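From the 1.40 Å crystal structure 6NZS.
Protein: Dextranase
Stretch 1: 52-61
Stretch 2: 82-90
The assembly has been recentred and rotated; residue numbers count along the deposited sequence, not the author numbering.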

ATOM      1  N   ASP A  52     -16.569   8.246  20.333  1.00 12.88           N
ATOM      2  CA  ASP A  52     -15.721   8.909  19.350  1.00 12.58           C
ATOM      3  C   ASP A  52     -14.453   8.109  19.100  1.00 11.99           C
ATOM      4  O   ASP A  52     -13.864   7.543  20.024  1.00 12.91           O
ATOM      5  CB  ASP A  52     -15.335  10.288  19.870  1.00 13.79           C
ATOM      6  CG  ASP A  52     -16.536  11.171  20.080  1.00 15.97           C
ATOM      7  OD1 ASP A  52     -17.116  11.622  19.073  1.00 15.85           O
ATOM      8  OD2 ASP A  52     -16.907  11.400  21.250  1.00 18.48           O
ATOM      9  N   ALA A  53     -14.035   8.060  17.834  1.00 11.09           N
ATOM     10  CA  ALA A  53     -12.757   7.478  17.445  1.00 11.11           C
ATOM     11  C   ALA A  53     -12.025   8.514  16.615  1.00  9.97           C
ATOM     12  O   ALA A  53     -12.608   9.089  15.692  1.00 12.95           O
ATOM     13  CB  ALA A  53     -12.955   6.210  16.610  1.00 12.35           C
ATOM     14  N   PHE A  54     -10.764   8.764  16.944  1.00 10.04           N
ATOM     15  CA  PHE A  54     -10.024   9.812  16.254  1.00 10.01           C
ATOM     16  C   PHE A  54      -9.905   9.500  14.769  1.00  9.78           C
ATOM     17  O   PHE A  54      -9.717   8.345  14.376  1.00 10.92           O
ATOM     18  CB  PHE A  54      -8.621   9.923  16.842  1.00 10.90           C
ATOM     19  CG  PHE A  54      -7.923  11.196  16.471  1.00 10.02           C
ATOM     20  CD1 PHE A  54      -8.275  12.388  17.093  1.00 12.15           C
ATOM     21  CD2 PHE A  54      -6.941  11.216  15.499  1.00  9.57           C
ATOM     22  CE1 PHE A  54      -7.650  13.571  16.761  1.00 12.15           C
ATOM     23  CE2 PHE A  54      -6.298  12.405  15.163  1.00 10.75           C
ATOM     24  CZ  PHE A  54      -6.649  13.581  15.790  1.00  9.98           C
ATOM     25  N   THR A  55     -10.004  10.540  13.939  1.00  9.18           N
ATOM     26  CA  THR A  55      -9.710  10.420  12.513  1.00  8.71           C
ATOM     27  C   THR A  55      -8.467  11.251  12.229  1.00  8.58           C
ATOM     28  O   THR A  55      -8.501  12.487  12.315  1.00  9.90           O
ATOM     29  CB  THR A  55     -10.882  10.843  11.631  1.00  9.10           C
ATOM     30  OG1 THR A  55     -12.049  10.085  11.983  1.00 10.07           O
ATOM     31  CG2 THR A  55     -10.556  10.587  10.162  1.00 10.96           C
ATOM     32  N   TYR A  56      -7.383  10.561  11.900  1.00  8.44           N
ATOM     33  CA  TYR A  56      -6.124  11.165  11.485  1.00  8.86           C
ATOM     34  C   TYR A  56      -6.241  11.690  10.062  1.00  9.45           C
ATOM     35  O   TYR A  56      -7.160  11.344   9.323  1.00  9.47           O
ATOM     36  CB  TYR A  56      -5.023  10.103  11.490  1.00  9.23           C
ATOM     37  CG  TYR A  56      -4.815   9.465  12.844  1.00 10.66           C
ATOM     38  CD1 TYR A  56      -4.013  10.081  13.794  1.00 10.18           C
ATOM     39  CD2 TYR A  56      -5.420   8.250  13.175  1.00 10.12           C
ATOM     40  CE1 TYR A  56      -3.821   9.518  15.045  1.00  9.98           C
ATOM     41  CE2 TYR A  56      -5.228   7.675  14.421  1.00  9.34           C
ATOM     42  CZ  TYR A  56      -4.436   8.318  15.354  1.00  9.78           C
ATOM     43  OH  TYR A  56      -4.248   7.750  16.596  1.00 10.29           O
ATOM     44  N   MET A  57      -5.274  12.518   9.659  1.00  9.35           N
ATOM     45  CA  MET A  57      -5.241  12.985   8.275  1.00  8.22           C
ATOM     46  C   MET A  57      -3.807  13.235   7.817  1.00 10.01           C
ATOM     47  O   MET A  57      -2.993  13.810   8.550  1.00  9.89           O
ATOM     48  CB  MET A  57      -6.089  14.250   8.056  1.00  9.23           C
ATOM     49  CG  MET A  57      -6.238  14.631   6.582  1.00  9.68           C
ATOM     50  SD  MET A  57      -7.356  16.017   6.303  1.00 11.09           S
ATOM     51  CE  MET A  57      -6.358  17.353   6.932  1.00 13.35           C
ATOM     52  N   SER A  58      -3.510  12.796   6.597  1.00  9.10           N
ATOM     53  CA  SER A  58      -2.238  13.054   5.937  1.00  9.14           C
ATOM     54  C   SER A  58      -2.489  13.924   4.715  1.00  9.90           C
ATOM     55  O   SER A  58      -3.508  13.772   4.038  1.00  9.73           O
ATOM     56  CB  SER A  58      -1.605  11.727   5.509  1.00 10.51           C
ATOM     57  OG  SER A  58      -0.510  11.931   4.637  1.00 10.94           O
ATOM     58  N   ILE A  59      -1.583  14.867   4.460  1.00  8.61           N
ATOM     59  CA  ILE A  59      -1.665  15.719   3.273  1.00 10.26           C
ATOM     60  C   ILE A  59      -0.330  15.659   2.542  1.00  8.75           C
ATOM     61  O   ILE A  59       0.704  15.312   3.136  1.00  9.20           O
ATOM     62  CB  ILE A  59      -2.071  17.174   3.627  1.00 10.96           C
ATOM     63  CG1 ILE A  59      -0.939  17.922   4.340  1.00  9.46           C
ATOM     64  CG2 ILE A  59      -3.322  17.181   4.477  1.00 11.07           C
ATOM     65  CD1 ILE A  59      -1.256  19.419   4.580  1.00 14.01           C
ATOM     66  N   PRO A  60      -0.324  15.961   1.239  1.00  9.65           N
ATOM     67  CA  PRO A  60       0.899  15.804   0.436  1.00 10.52           C
ATOM     68  C   PRO A  60       2.041  16.657   0.972  1.00  9.49           C
ATOM     69  O   PRO A  60       1.889  17.862   1.192  1.00 11.66           O
ATOM     70  CB  PRO A  60       0.460  16.251  -0.966  1.00 10.41           C
ATOM     71  CG  PRO A  60      -1.024  15.991  -0.989  1.00 10.80           C
ATOM     72  CD  PRO A  60      -1.493  16.295   0.406  1.00 11.15           C
ATOM     73  N   ARG A  61       3.191  16.016   1.183  1.00 10.68           N
ATOM     74  CA  ARG A  61       4.391  16.648   1.732  1.00 10.42           C
ATOM     75  C   ARG A  61       4.178  17.191   3.133  1.00 12.06           C
ATOM     76  O   ARG A  61       4.976  18.006   3.605  1.00 11.38           O
ATOM     77  CB  ARG A  61       4.942  17.775   0.838  1.00 10.78           C
ATOM     78  CG  ARG A  61       5.016  17.454  -0.627  1.00 12.00           C
ATOM     79  CD  ARG A  61       5.963  18.427  -1.343  1.00 11.24           C
ATOM     80  NE  ARG A  61       6.018  18.129  -2.765  1.00 12.12           N
ATOM     81  CZ  ARG A  61       5.207  18.664  -3.669  1.00 10.11           C
ATOM     82  NH1 ARG A  61       4.302  19.565  -3.302  1.00 11.17           N
ATOM     83  NH2 ARG A  61       5.312  18.304  -4.937  1.00 12.50           N
TER
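Stretch 2 82-90: GLTMSWSSF

Stretch 2 leaves a helix at Gly82, whose positive phi (72°), easily adopted by glycine, closes a Schellman motif; from Thr84 to Phe90 the chain is an extended strand. It runs antiparallel to the strand that includes Tyr56 to Ser58, their N-to-C directions 156° apart and their axes approaching to 4.6 Å. The register pairs Tyr56 with Trp87, Met57 with Ser86 and Ser58 with Met85.

Two hydrogen-bonded pairs flank a non-hydrogen-bonded one. Tyr56 N donates to Trp87 O (2.8 Å) and Trp87 N to Tyr56 O (3.0 Å); Ser58 N donates to Met85 O (2.8 Å) and Met85 N to Ser58 O (3.0 Å), the latter two bonds nearly straight. Between them Met57 and Ser86 bring their CA atoms to 4.1 Å, and Ser86 CA makes a CA-H...O contact with Tyr56 O at 3.1 Å. Beyond the ladder, water 1 accepts from Ser89 N (2.9 Å) and lies 2.8 Å from Phe54 O, to which it can donate, linking the loop residue Phe54 to the strand beyond the last backbone hydrogen bond.

Side chains alternate between faces. Tyr56, Ser58, Met85 and Trp87 share one, where the broad indole of Trp87 offers a flat surface to Tyr56: Tyr56 CB sits over its six-membered ring, 3.4 Å from the centroid, while the tyrosine ring lies near parallel to the five-membered ring but slid aside, centroids 5.0 Å apart. Ser58 meets the indole edge, its CB 4.0 Å from Trp87 CZ3, and turns its OG away to a hydrogen bond elsewhere in the structure. On the other face, compact Ser86 leaves room for the flexible Met57, whose CG lies 3.5 Å from Ser86 OG.

At one end, the short side chain of Ser88 reaches back to the backbone, OG donating to Phe54 O at 2.8 Å. At the other, Pro60, lacking an amide hydrogen, offers no further rung; its CD instead packs 3.1 Å from Leu83 O.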

ATOM      1  N   GLY A  82      -5.190  19.387  -4.056  1.00  9.83           N
ATOM      2  CA  GLY A  82      -5.736  19.405  -2.710  1.00 11.95           C
ATOM      3  C   GLY A  82      -6.222  18.061  -2.218  1.00 11.58           C
ATOM      4  O   GLY A  82      -7.186  18.003  -1.452  1.00 11.79           O
ATOM      5  N   LEU A  83      -5.583  16.974  -2.637  1.00  9.78           N
ATOM      6  CA  LEU A  83      -5.972  15.669  -2.117  1.00  8.57           C
ATOM      7  C   LEU A  83      -5.524  15.511  -0.666  1.00  9.93           C
ATOM      8  O   LEU A  83      -4.482  16.020  -0.247  1.00  9.77           O
ATOM      9  CB  LEU A  83      -5.349  14.550  -2.950  1.00  9.35           C
ATOM     10  CG  LEU A  83      -5.569  14.567  -4.460  1.00 10.10           C
ATOM     11  CD1 LEU A  83      -5.037  13.292  -5.118  1.00 10.59           C
ATOM     12  CD2 LEU A  83      -7.028  14.758  -4.789  1.00 11.03           C
ATOM     13  N   THR A  84      -6.320  14.780   0.112  1.00  9.07           N
ATOM     14  CA  THR A  84      -5.934  14.405   1.463  1.00  8.72           C
ATOM     15  C   THR A  84      -6.380  12.976   1.701  1.00  8.35           C
ATOM     16  O   THR A  84      -7.247  12.456   0.992  1.00  9.07           O
ATOM     17  CB  THR A  84      -6.575  15.286   2.563  1.00  8.65           C
ATOM     18  OG1 THR A  84      -7.992  15.034   2.645  1.00  9.68           O
ATOM     19  CG2 THR A  84      -6.342  16.761   2.291  1.00 10.03           C
ATOM     20  N   MET A  85      -5.784  12.346   2.711  1.00  7.99           N
ATOM     21  CA  MET A  85      -6.182  10.998   3.109  1.00  7.88           C
ATOM     22  C   MET A  85      -6.427  10.984   4.610  1.00  8.40           C
ATOM     23  O   MET A  85      -5.488  11.150   5.394  1.00  9.21           O
ATOM     24  CB  MET A  85      -5.144   9.953   2.705  1.00  8.73           C
ATOM     25  CG  MET A  85      -5.528   8.534   3.156  1.00  9.91           C
ATOM     26  SD  MET A  85      -4.510   7.228   2.431  1.00 11.24           S
ATOM     27  CE  MET A  85      -5.100   7.262   0.745  1.00 12.36           C
ATOM     28  N   SER A  86      -7.678  10.787   5.004  1.00  7.89           N
ATOM     29  CA  SER A  86      -8.047  10.652   6.405  1.00  8.01           C
ATOM     30  C   SER A  86      -8.251   9.177   6.723  1.00  7.63           C
ATOM     31  O   SER A  86      -8.614   8.384   5.850  1.00  8.67           O
ATOM     32  CB  SER A  86      -9.348  11.396   6.723  1.00  8.40           C
ATOM     33  OG  SER A  86      -9.213  12.795   6.520  1.00  9.72           O
ATOM     34  N   TRP A  87      -8.007   8.804   7.977  1.00  8.49           N
ATOM     35  CA  TRP A  87      -8.248   7.418   8.371  1.00  8.15           C
ATOM     36  C   TRP A  87      -8.516   7.352   9.863  1.00  9.08           C
ATOM     37  O   TRP A  87      -7.965   8.134  10.643  1.00  9.91           O
ATOM     38  CB  TRP A  87      -7.098   6.477   7.990  1.00  9.77           C
ATOM     39  CG  TRP A  87      -5.887   6.555   8.893  1.00  8.97           C
ATOM     40  CD1 TRP A  87      -5.594   5.735   9.946  1.00  9.39           C
ATOM     41  CD2 TRP A  87      -4.819   7.513   8.816  1.00  9.10           C
ATOM     42  NE1 TRP A  87      -4.408   6.122  10.532  1.00  9.39           N
ATOM     43  CE2 TRP A  87      -3.916   7.212   9.855  1.00  8.64           C
ATOM     44  CE3 TRP A  87      -4.545   8.602   7.972  1.00  9.77           C
ATOM     45  CZ2 TRP A  87      -2.753   7.953  10.072  1.00 10.63           C
ATOM     46  CZ3 TRP A  87      -3.394   9.339   8.196  1.00  9.68           C
ATOM     47  CH2 TRP A  87      -2.517   9.017   9.238  1.00 10.27           C
ATOM     48  N   SER A  88      -9.378   6.412  10.248  1.00  9.25           N
ATOM     49  CA  SER A  88      -9.716   6.190  11.643  1.00  9.44           C
ATOM     50  C   SER A  88      -9.556   4.713  11.945  1.00  8.84           C
ATOM     51  O   SER A  88     -10.092   3.870  11.215  1.00  9.97           O
ATOM     52  CB  SER A  88     -11.165   6.615  11.917  1.00 10.02           C
ATOM     53  OG  SER A  88     -11.501   6.417  13.280  1.00 11.28           O
ATOM     54  N   SER A  89      -8.822   4.406  13.012  1.00  8.73           N
ATOM     55  CA  SER A  89      -8.680   3.049  13.521  1.00  8.67           C
ATOM     56  C   SER A  89      -9.439   2.890  14.833  1.00  9.72           C
ATOM     57  O   SER A  89      -9.548   3.820  15.638  1.00 10.22           O
ATOM     58  CB  SER A  89      -7.209   2.711  13.785  1.00  8.94           C
ATOM     59  OG  SER A  89      -6.516   2.549  12.557  1.00 10.16           O
ATOM     60  N   PHE A  90      -9.966   1.692  15.038  1.00  8.90           N
ATOM     61  CA  PHE A  90     -10.491   1.313  16.340  1.00  9.92           C
ATOM     62  C   PHE A  90     -10.365  -0.193  16.453  1.00 10.53           C
ATOM     63  O   PHE A  90     -10.175  -0.888  15.453  1.00  9.89           O
ATOM     64  CB  PHE A  90     -11.938   1.796  16.561  1.00 10.32           C
ATOM     65  CG  PHE A  90     -12.931   1.280  15.540  1.00 10.06           C
ATOM     66  CD1 PHE A  90     -13.543   0.041  15.707  1.00 10.93           C
ATOM     67  CD2 PHE A  90     -13.271   2.048  14.436  1.00 10.96           C
ATOM     68  CE1 PHE A  90     -14.463  -0.430  14.773  1.00 11.31           C
ATOM     69  CE2 PHE A  90     -14.189   1.589  13.506  1.00 10.46           C
ATOM     70  CZ  PHE A  90     -14.788   0.352  13.668  1.00 10.35           C
TER
HETATM   71  O   HOH W   1      -8.059   6.238  15.133  1.00  9.84           O